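Long-range contacts in YesW protein (PDB 2ZUX), which cleaves type I rhamnogalacturonan of plant cell walls internally by elimination, as a calcium-binding lyase of polysaccharide lyase family 11: residues H326-A331 with I551-I556; M182-D187 with I272-G277; I283-Y288 with I341-M346. All coordinates share one frame; numbering follows the deposited sequence.

Interaction 1 (H326-A331 with I551-I556); sequences HNLSIA and IAWQNI. With CA (calcium ion), chain C; CA (calcium ion), chain D.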
loop_
_atom_site.group_PDB
_atom_site.type_symbol
_atom_site.label_atom_id
_atom_site.label_comp_id
_atom_site.label_asym_id
_atom_site.label_seq_id
_atom_site.Cartn_x
_atom_site.Cartn_y
_atom_site.Cartn_z
ATOM N N HIS A 326 -6.580 7.474 -10.180
ATOM C CA HIS A 326 -5.690 8.006 -9.131
ATOM C C HIS A 326 -5.045 6.880 -8.314
ATOM O O HIS A 326 -4.822 7.025 -7.111
ATOM C CB HIS A 326 -6.447 8.886 -8.134
ATOM C CG HIS A 326 -7.330 9.921 -8.751
ATOM N ND1 HIS A 326 -6.850 11.059 -9.367
ATOM C CD2 HIS A 326 -8.677 9.996 -8.813
ATOM C CE1 HIS A 326 -7.870 11.790 -9.782
ATOM N NE2 HIS A 326 -8.989 11.171 -9.447
ATOM N N ASN A 327 -4.781 5.754 -8.966
ATOM C CA ASN A 327 -4.230 4.563 -8.324
ATOM C C ASN A 327 -3.938 3.546 -9.416
ATOM O O ASN A 327 -4.349 3.715 -10.560
ATOM C CB ASN A 327 -5.152 3.998 -7.210
ATOM C CG ASN A 327 -6.631 4.299 -7.428
ATOM O OD1 ASN A 327 -7.234 5.116 -6.702
ATOM N ND2 ASN A 327 -7.227 3.645 -8.402
ATOM N N LEU A 328 -3.195 2.508 -9.064
ATOM C CA LEU A 328 -2.889 1.416 -9.983
ATOM C C LEU A 328 -2.747 0.126 -9.182
ATOM O O LEU A 328 -2.725 0.155 -7.949
ATOM C CB LEU A 328 -1.627 1.716 -10.812
ATOM C CG LEU A 328 -0.334 2.180 -10.140
ATOM C CD1 LEU A 328 0.294 1.109 -9.252
ATOM C CD2 LEU A 328 0.660 2.622 -11.200
ATOM N N SER A 329 -2.680 -1.002 -9.877
ATOM C CA SER A 329 -2.353 -2.278 -9.254
ATOM C C SER A 329 -1.246 -2.943 -10.051
ATOM O O SER A 329 -1.002 -2.590 -11.209
ATOM C CB SER A 329 -3.553 -3.221 -9.231
ATOM O OG SER A 329 -4.707 -2.627 -8.652
ATOM N N ILE A 330 -0.578 -3.907 -9.421
ATOM C CA ILE A 330 0.509 -4.654 -10.056
ATOM C C ILE A 330 0.304 -6.123 -9.749
ATOM O O ILE A 330 0.169 -6.500 -8.585
ATOM C CB ILE A 330 1.889 -4.243 -9.489
ATOM C CG1 ILE A 330 2.088 -2.728 -9.508
ATOM C CG2 ILE A 330 3.009 -4.975 -10.235
ATOM C CD1 ILE A 330 2.322 -2.152 -10.868
ATOM N N ALA A 331 0.296 -6.954 -10.785
ATOM C CA ALA A 331 0.069 -8.382 -10.601
ATOM C C ALA A 331 0.483 -9.136 -11.842
ATOM O O ALA A 331 0.431 -8.602 -12.953
ATOM C CB ALA A 331 -1.406 -8.665 -10.299
ATOM N N ILE A 551 1.194 -3.044 -0.668
ATOM C CA ILE A 551 1.677 -2.225 0.443
ATOM C C ILE A 551 2.629 -1.156 -0.097
ATOM O O ILE A 551 2.563 0.002 0.318
ATOM C CB ILE A 551 2.323 -3.076 1.555
ATOM C CG1 ILE A 551 1.305 -4.086 2.110
ATOM C CG2 ILE A 551 2.881 -2.176 2.656
ATOM C CD1 ILE A 551 -0.061 -3.505 2.483
ATOM N N ALA A 552 3.469 -1.520 -1.064
ATOM C CA ALA A 552 4.363 -0.530 -1.656
ATOM C C ALA A 552 3.611 0.618 -2.336
ATOM O O ALA A 552 4.047 1.759 -2.233
ATOM C CB ALA A 552 5.352 -1.185 -2.621
ATOM N N TRP A 553 2.496 0.333 -3.020
ATOM C CA TRP A 553 1.747 1.418 -3.663
ATOM C C TRP A 553 0.603 1.990 -2.830
ATOM O O TRP A 553 -0.098 2.886 -3.301
ATOM C CB TRP A 553 1.285 1.100 -5.107
ATOM C CG TRP A 553 0.463 -0.150 -5.339
ATOM C CD1 TRP A 553 0.836 -1.204 -6.126
ATOM C CD2 TRP A 553 -0.876 -0.455 -4.875
ATOM N NE1 TRP A 553 -0.156 -2.141 -6.164
ATOM C CE2 TRP A 553 -1.208 -1.725 -5.391
ATOM C CE3 TRP A 553 -1.804 0.199 -4.041
ATOM C CZ2 TRP A 553 -2.432 -2.350 -5.129
ATOM C CZ3 TRP A 553 -3.018 -0.434 -3.767
ATOM C CH2 TRP A 553 -3.311 -1.699 -4.311
ATOM N N GLN A 554 0.425 1.520 -1.594
ATOM C CA GLN A 554 -0.716 2.001 -0.811
ATOM C C GLN A 554 -0.751 3.527 -0.698
ATOM O O GLN A 554 -1.821 4.142 -0.800
ATOM C CB GLN A 554 -0.779 1.371 0.579
ATOM C CG GLN A 554 -2.108 1.665 1.271
ATOM C CD GLN A 554 -2.261 0.890 2.556
ATOM O OE1 GLN A 554 -2.404 1.471 3.638
ATOM N NE2 GLN A 554 -2.211 -0.436 2.457
ATOM N N ASN A 555 0.408 4.146 -0.517
ATOM C CA ASN A 555 0.446 5.600 -0.353
ATOM C C ASN A 555 0.017 6.369 -1.584
ATOM O O ASN A 555 -0.396 7.513 -1.471
ATOM C CB ASN A 555 1.838 6.084 0.101
ATOM C CG ASN A 555 2.904 5.954 -0.982
ATOM O OD1 ASN A 555 3.611 4.934 -1.063
ATOM N ND2 ASN A 555 3.076 6.990 -1.765
ATOM N N ILE A 556 0.172 5.780 -2.765
ATOM C CA ILE A 556 0.113 6.615 -3.952
ATOM C C ILE A 556 -1.257 7.233 -4.175
ATOM O O ILE A 556 -2.305 6.576 -4.015
ATOM C CB ILE A 556 0.655 5.934 -5.220
ATOM C CG1 ILE A 556 -0.359 4.957 -5.803
ATOM C CG2 ILE A 556 2.021 5.294 -4.950
ATOM C CD1 ILE A 556 0.076 4.350 -7.125
HETATM CA CA CA C . -10.987 11.268 -10.259
HETATM CA CA CA D . -1.893 9.176 -0.948
HETATM O O HOH W 1 -1.025 -4.888 -6.840
HETATM O O HOH W 2 -10.707 13.224 -11.159
HETATM O O HOH W 3 -11.768 12.338 -8.598
HETATM O O HOH W 4 -2.990 11.139 -0.416
HETATM O O HOH W 5 -0.285 10.543 -2.060
#

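Interaction 2 (M182-D187 with I272-G277); sequences MVYDLD and IAYLDG. With CA (calcium ion), chain G.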
loop_
_atom_site.group_PDB
_atom_site.type_symbol
_atom_site.label_atom_id
_atom_site.label_comp_id
_atom_site.label_asym_id
_atom_site.label_seq_id
_atom_site.Cartn_x
_atom_site.Cartn_y
_atom_site.Cartn_z
ATOM N N MET A 182 8.331 5.130 -3.186
ATOM C CA MET A 182 8.481 3.684 -3.227
ATOM C C MET A 182 9.541 3.243 -2.245
ATOM O O MET A 182 10.663 3.749 -2.258
ATOM C CB MET A 182 8.844 3.222 -4.638
ATOM C CG MET A 182 7.686 3.290 -5.624
ATOM S SD MET A 182 6.275 2.267 -5.132
ATOM C CE MET A 182 5.049 3.518 -4.742
ATOM N N VAL A 183 9.171 2.292 -1.401
ATOM C CA VAL A 183 10.098 1.738 -0.420
ATOM C C VAL A 183 10.248 0.259 -0.720
ATOM O O VAL A 183 9.270 -0.489 -0.687
ATOM C CB VAL A 183 9.592 1.952 1.029
ATOM C CG1 VAL A 183 10.614 1.428 2.034
ATOM C CG2 VAL A 183 9.282 3.431 1.284
ATOM N N TYR A 184 11.467 -0.170 -1.030
ATOM C CA TYR A 184 11.660 -1.550 -1.455
ATOM C C TYR A 184 13.134 -1.851 -1.540
ATOM O O TYR A 184 13.942 -0.957 -1.779
ATOM C CB TYR A 184 11.014 -1.788 -2.837
ATOM C CG TYR A 184 10.442 -3.182 -2.962
ATOM C CD1 TYR A 184 9.177 -3.475 -2.461
ATOM C CD2 TYR A 184 11.169 -4.216 -3.561
ATOM C CE1 TYR A 184 8.649 -4.747 -2.551
ATOM C CE2 TYR A 184 10.645 -5.506 -3.645
ATOM C CZ TYR A 184 9.379 -5.759 -3.143
ATOM O OH TYR A 184 8.825 -7.022 -3.198
ATOM N N ASP A 185 13.474 -3.124 -1.350
ATOM C CA ASP A 185 14.833 -3.585 -1.608
ATOM C C ASP A 185 14.977 -3.814 -3.113
ATOM O O ASP A 185 14.794 -4.930 -3.603
ATOM C CB ASP A 185 15.134 -4.859 -0.819
ATOM C CG ASP A 185 16.541 -5.366 -1.033
ATOM O OD1 ASP A 185 17.391 -4.612 -1.553
ATOM O OD2 ASP A 185 16.774 -6.545 -0.676
ATOM N N LEU A 186 15.295 -2.744 -3.840
ATOM C CA LEU A 186 15.386 -2.789 -5.294
ATOM C C LEU A 186 16.573 -3.591 -5.800
ATOM O O LEU A 186 16.472 -4.232 -6.846
ATOM C CB LEU A 186 15.458 -1.373 -5.876
ATOM C CG LEU A 186 14.149 -0.580 -5.885
ATOM C CD1 LEU A 186 14.432 0.897 -6.137
ATOM C CD2 LEU A 186 13.174 -1.125 -6.912
ATOM N N ASP A 187 17.694 -3.543 -5.082
ATOM C CA ASP A 187 18.925 -4.190 -5.572
ATOM C C ASP A 187 19.179 -5.591 -5.003
ATOM O O ASP A 187 20.079 -6.295 -5.480
ATOM C CB ASP A 187 20.155 -3.276 -5.422
ATOM C CG ASP A 187 20.473 -2.934 -3.981
ATOM O OD1 ASP A 187 19.772 -3.403 -3.062
ATOM O OD2 ASP A 187 21.446 -2.178 -3.768
ATOM N N ILE A 272 6.165 -0.757 -7.574
ATOM C CA ILE A 272 7.188 -1.794 -7.695
ATOM C C ILE A 272 6.569 -2.964 -8.452
ATOM O O ILE A 272 5.469 -3.402 -8.129
ATOM C CB ILE A 272 7.660 -2.280 -6.310
ATOM C CG1 ILE A 272 8.279 -1.136 -5.484
ATOM C CG2 ILE A 272 8.624 -3.454 -6.448
ATOM C CD1 ILE A 272 9.557 -0.522 -6.039
ATOM N N ALA A 273 7.277 -3.455 -9.471
ATOM C CA ALA A 273 6.794 -4.550 -10.316
ATOM C C ALA A 273 7.945 -5.492 -10.652
ATOM O O ALA A 273 9.030 -5.032 -10.996
ATOM C CB ALA A 273 6.208 -3.999 -11.597
ATOM N N TYR A 274 7.697 -6.797 -10.576
ATOM C CA TYR A 274 8.713 -7.791 -10.944
ATOM C C TYR A 274 8.595 -8.075 -12.441
ATOM O O TYR A 274 8.073 -9.118 -12.859
ATOM C CB TYR A 274 8.554 -9.068 -10.112
ATOM C CG TYR A 274 9.016 -8.935 -8.675
ATOM C CD1 TYR A 274 9.957 -9.823 -8.146
ATOM C CD2 TYR A 274 8.535 -7.917 -7.844
ATOM C CE1 TYR A 274 10.394 -9.708 -6.828
ATOM C CE2 TYR A 274 8.968 -7.794 -6.524
ATOM C CZ TYR A 274 9.897 -8.690 -6.025
ATOM O OH TYR A 274 10.322 -8.573 -4.729
ATOM N N LEU A 275 9.088 -7.130 -13.237
ATOM C CA LEU A 275 8.976 -7.197 -14.698
ATOM C C LEU A 275 9.732 -8.370 -15.306
ATOM O O LEU A 275 9.329 -8.894 -16.352
ATOM C CB LEU A 275 9.444 -5.882 -15.322
ATOM C CG LEU A 275 8.744 -4.616 -14.816
ATOM C CD1 LEU A 275 9.451 -3.390 -15.341
ATOM C CD2 LEU A 275 7.271 -4.609 -15.194
ATOM N N ASP A 276 10.805 -8.785 -14.639
ATOM C CA ASP A 276 11.591 -9.931 -15.105
ATOM C C ASP A 276 11.187 -11.247 -14.431
ATOM O O ASP A 276 11.768 -12.295 -14.713
ATOM C CB ASP A 276 13.109 -9.660 -15.014
ATOM C CG ASP A 276 13.632 -9.585 -13.589
ATOM O OD1 ASP A 276 12.942 -10.034 -12.661
ATOM O OD2 ASP A 276 14.765 -9.082 -13.410
ATOM N N GLY A 277 10.186 -11.192 -13.552
ATOM C CA GLY A 277 9.651 -12.380 -12.889
ATOM C C GLY A 277 10.441 -12.868 -11.690
ATOM O O GLY A 277 10.058 -13.853 -11.056
HETATM CA CA CA G . 18.836 -2.709 -1.082
HETATM O O HOH W 6 20.767 -1.556 -0.111
#

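Interaction 3 (I283-Y288 with I341-M346); sequences IMTRGY and IIFGSM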
loop_
_atom_site.group_PDB
_atom_site.type_symbol
_atom_site.label_atom_id
_atom_site.label_comp_id
_atom_site.label_asym_id
_atom_site.label_seq_id
_atom_site.Cartn_x
_atom_site.Cartn_y
_atom_site.Cartn_z
ATOM N N ILE A 283 8.501 1.537 -11.161
ATOM C CA ILE A 283 7.657 2.153 -12.183
ATOM C C ILE A 283 7.338 3.588 -11.769
ATOM O O ILE A 283 6.886 3.816 -10.650
ATOM C CB ILE A 283 6.318 1.394 -12.338
ATOM C CG1 ILE A 283 6.562 -0.120 -12.472
ATOM C CG2 ILE A 283 5.488 1.982 -13.494
ATOM C CD1 ILE A 283 7.371 -0.532 -13.697
ATOM N N MET A 284 7.591 4.548 -12.659
ATOM C CA MET A 284 7.160 5.936 -12.468
ATOM C C MET A 284 6.222 6.274 -13.614
ATOM O O MET A 284 6.552 6.025 -14.784
ATOM C CB MET A 284 8.351 6.901 -12.496
ATOM C CG MET A 284 9.276 6.793 -11.302
ATOM S SD MET A 284 8.538 7.536 -9.796
ATOM C CE MET A 284 9.078 6.305 -8.637
ATOM N N THR A 285 5.060 6.837 -13.289
ATOM C CA THR A 285 4.097 7.225 -14.314
ATOM C C THR A 285 3.744 8.702 -14.234
ATOM O O THR A 285 3.914 9.357 -13.188
ATOM C CB THR A 285 2.799 6.386 -14.259
ATOM O OG1 THR A 285 1.944 6.877 -13.221
ATOM C CG2 THR A 285 3.106 4.934 -13.966
ATOM N N ARG A 286 3.234 9.230 -15.336
ATOM C CA ARG A 286 2.865 10.638 -15.404
ATOM C C ARG A 286 1.700 10.763 -16.348
ATOM O O ARG A 286 1.740 10.231 -17.461
ATOM C CB ARG A 286 4.045 11.483 -15.895
ATOM C CG ARG A 286 3.841 12.993 -15.797
ATOM C CD ARG A 286 5.112 13.742 -16.115
ATOM N NE ARG A 286 5.071 15.085 -15.548
ATOM C CZ ARG A 286 6.144 15.796 -15.212
ATOM N NH1 ARG A 286 7.366 15.319 -15.429
ATOM N NH2 ARG A 286 5.984 16.997 -14.661
ATOM N N GLY A 287 0.669 11.466 -15.904
ATOM C CA GLY A 287 -0.538 11.656 -16.692
ATOM C C GLY A 287 -1.538 10.527 -16.553
ATOM O O GLY A 287 -1.177 9.369 -16.316
ATOM N N TYR A 288 -2.808 10.872 -16.720
ATOM C CA TYR A 288 -3.835 9.869 -16.961
ATOM C C TYR A 288 -5.099 10.383 -17.616
ATOM O O TYR A 288 -5.763 9.625 -18.310
ATOM C CB TYR A 288 -4.169 9.001 -15.743
ATOM C CG TYR A 288 -4.196 9.657 -14.389
ATOM C CD1 TYR A 288 -5.263 10.461 -13.989
ATOM C CD2 TYR A 288 -3.184 9.394 -13.466
ATOM C CE1 TYR A 288 -5.289 11.033 -12.718
ATOM C CE2 TYR A 288 -3.204 9.948 -12.195
ATOM C CZ TYR A 288 -4.261 10.765 -11.829
ATOM O OH TYR A 288 -4.275 11.316 -10.568
ATOM N N ILE A 341 0.928 -4.268 -15.201
ATOM C CA ILE A 341 0.460 -3.070 -14.513
ATOM C C ILE A 341 -1.000 -2.827 -14.889
ATOM O O ILE A 341 -1.323 -2.702 -16.073
ATOM C CB ILE A 341 1.311 -1.846 -14.906
ATOM C CG1 ILE A 341 2.792 -2.078 -14.572
ATOM C CG2 ILE A 341 0.789 -0.583 -14.218
ATOM C CD1 ILE A 341 3.758 -1.279 -15.428
ATOM N N ILE A 342 -1.870 -2.778 -13.880
ATOM C CA ILE A 342 -3.273 -2.440 -14.080
ATOM C C ILE A 342 -3.395 -0.939 -13.842
ATOM O O ILE A 342 -3.326 -0.465 -12.700
ATOM C CB ILE A 342 -4.211 -3.241 -13.141
ATOM C CG1 ILE A 342 -4.042 -4.759 -13.338
ATOM C CG2 ILE A 342 -5.672 -2.832 -13.354
ATOM C CD1 ILE A 342 -4.254 -5.239 -14.768
ATOM N N PHE A 343 -3.523 -0.192 -14.929
ATOM C CA PHE A 343 -3.485 1.262 -14.893
ATOM C C PHE A 343 -4.901 1.772 -15.162
ATOM O O PHE A 343 -5.226 2.229 -16.261
ATOM C CB PHE A 343 -2.493 1.764 -15.952
ATOM C CG PHE A 343 -2.082 3.205 -15.790
ATOM C CD1 PHE A 343 -1.032 3.557 -14.939
ATOM C CD2 PHE A 343 -2.732 4.211 -16.499
ATOM C CE1 PHE A 343 -0.648 4.893 -14.792
ATOM C CE2 PHE A 343 -2.339 5.533 -16.358
ATOM C CZ PHE A 343 -1.302 5.876 -15.496
ATOM N N GLY A 344 -5.765 1.667 -14.154
ATOM C CA GLY A 344 -7.163 2.050 -14.317
ATOM C C GLY A 344 -7.843 1.158 -15.337
ATOM O O GLY A 344 -7.936 -0.055 -15.138
ATOM N N SER A 345 -8.315 1.764 -16.426
ATOM C CA SER A 345 -9.056 1.046 -17.463
ATOM C C SER A 345 -8.160 0.394 -18.507
ATOM O O SER A 345 -8.650 -0.247 -19.441
ATOM C CB SER A 345 -10.034 2.002 -18.143
ATOM O OG SER A 345 -11.027 2.419 -17.222
ATOM N N MET A 346 -6.851 0.560 -18.364
ATOM C CA MET A 346 -5.919 -0.077 -19.291
ATOM C C MET A 346 -4.915 -0.952 -18.546
ATOM O O MET A 346 -4.838 -0.919 -17.310
ATOM C CB MET A 346 -5.213 0.975 -20.152
ATOM C CG MET A 346 -4.151 1.743 -19.408
ATOM S SD MET A 346 -3.580 3.155 -20.345
ATOM C CE MET A 346 -1.826 3.170 -19.950
#

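Interaction 1 (H326-A331 with I551-I556)
The contact belongs to the central part of the beta-propeller, where Leu328, just before strand 329-331, and Ser329 and Ile330 on it meet Trp553 and Ile556 in the region of the short helix 547-553. The indole of Trp553 carries most of it. The backbone carbonyl of Leu328 lies over one face of the ring, near its centre, with O 3.5 Å from Trp553 CE2. Leu328 CD1 and Ile330 CG1 both approach Trp553 CD1 from the side on which Leu328 O lies, each at 3.9 Å. The indole N-H is satisfied by a water in the ring plane, 3.0 Å from Trp553 NE1. The same water also accepts from Ile330 N, so it bridges the strand and the tryptophan where no direct hydrogen bond joins them. Farther along, Ile556 CD1 packs on Leu328 CG at 3.7 Å, the two side chains crossing at about a right angle. A type I turn from Trp553 to Ile556 brings the isoleucine against Leu328.

Both segments also reach calcium. His326 NE2 binds one ion at 2.2 Å, with His362, Asp364 and Glu385 completing the protein ligands. The ND1 of this ring is hydrogen-bonded to Tyr288. Asn555 O binds a second ion at 2.3 Å, together with Asp116, Ala557 and Asn559. The contact packs the first strand of a blade, probably the one nearest the propeller axis, against the region of helix 547-553, and each segment supplies a ligand to a separate calcium ion of the family 11 lyase fold.

Interaction 2 (M182-D187 with I272-G277)
Met182, at the start of segment 182-187, meets Ile272 where the first strands of two successive propeller blades pack against each other. Its SD lies 4.0 Å from Ile272 CG1, and the two side chains run past each other in opposite directions. Tyr184 makes the larger contact. Ile272 CG2 sits over the centre of the Tyr184 ring in a CH-pi contact, 3.8 Å from the centroid and only 4° off the ring normal. This methyl is anti to the backbone N of Ile272, while CG1 lies beside that N (chi1 -61°). CG1 carries CD1 to Tyr184 CB at 3.7 Å. The side chains of Tyr184 and Tyr274 cross at about a right angle, and Tyr184 OH comes within 2.6 Å of Tyr274 OH, which also hydrogen-bonds to the carbonyl of Gln4. Helix 547-553 adds Leu549, which touches Tyr184, Ile272 and Tyr274. Asp185 turns to calcium instead, its OD1 binding at 2.4 Å. Leu186 then bends its CD2 back to Ile272 CD1, 3.8 Å away. The metal loop is therefore tied directly to the packing between blades. Asp189, Lys191 and Glu193 supply further ligands to the ion, which Asp187 binds through OD1 at 2.3 Å.

Interaction 3 (I283-Y288 with I341-M346)
The backbones of 283-288 and 341-346 stay well apart, with CA atoms 9.2 Å distant for Ile283 and Ile341 and 8.9 Å for Tyr288 and Phe343, so side chains span the gap. Ile283 and Ile341 reach toward each other tip to tip, their CD1 atoms 4.1 Å apart. Phe343 makes the broader contact. Its CG is anti to the backbone N (chi1 -165°), and the rim of the ring meets Thr285 and the carbonyl of Gly287. Thr285 OG1 lies near the ring plane, 3.6 Å from Phe343 CE1. The carbonyl of Gly287 also meets the edge, with O 3.6 Å from Phe343 CZ. Here the rim C-H groups face oxygen atoms. Tyr288 CB comes to 4.0 Å from Phe343 CE2. An alanine in place of Phe343 would probably open a gap beside Thr285 and Tyr288 and leave the Gly287 carbonyl without its aromatic edge.

Phe343 also begins a tight type II' hairpin turn, closed by hydrogen bonds in both directions between Phe343 and Met346. The contact lies between two neighbouring four-stranded antiparallel sheets of the propeller. Leu294 of strand 293-300 and Leu269 of strand 268-273 touch the Phe343 side chain from one sheet, while Ile330 of strand 329-331 lies against Ile341 in the other.

The three contacts lie in the propeller domain. The centres of interactions 1 and 3 are about 10 Å apart. Those of interactions 1 and 2 are about 13 Å apart, and those of interactions 2 and 3 about 16 Å. Interaction 2 closes before either of the others opens, whereas the segments of 1 and 3 alternate along the chain. Strands 268-273 and 281-286 are neighbours in one sheet and link interactions 2 and 3. Strands 329-331 and 340-343 are neighbours in the next and link 1 and 3. Ile330 packs on Ala273, and Met182 on Ile556, so interactions 1 and 2 also touch. Three successive blades and helix 547-553 thus form one continuous packed region that includes ligands of three calcium ions.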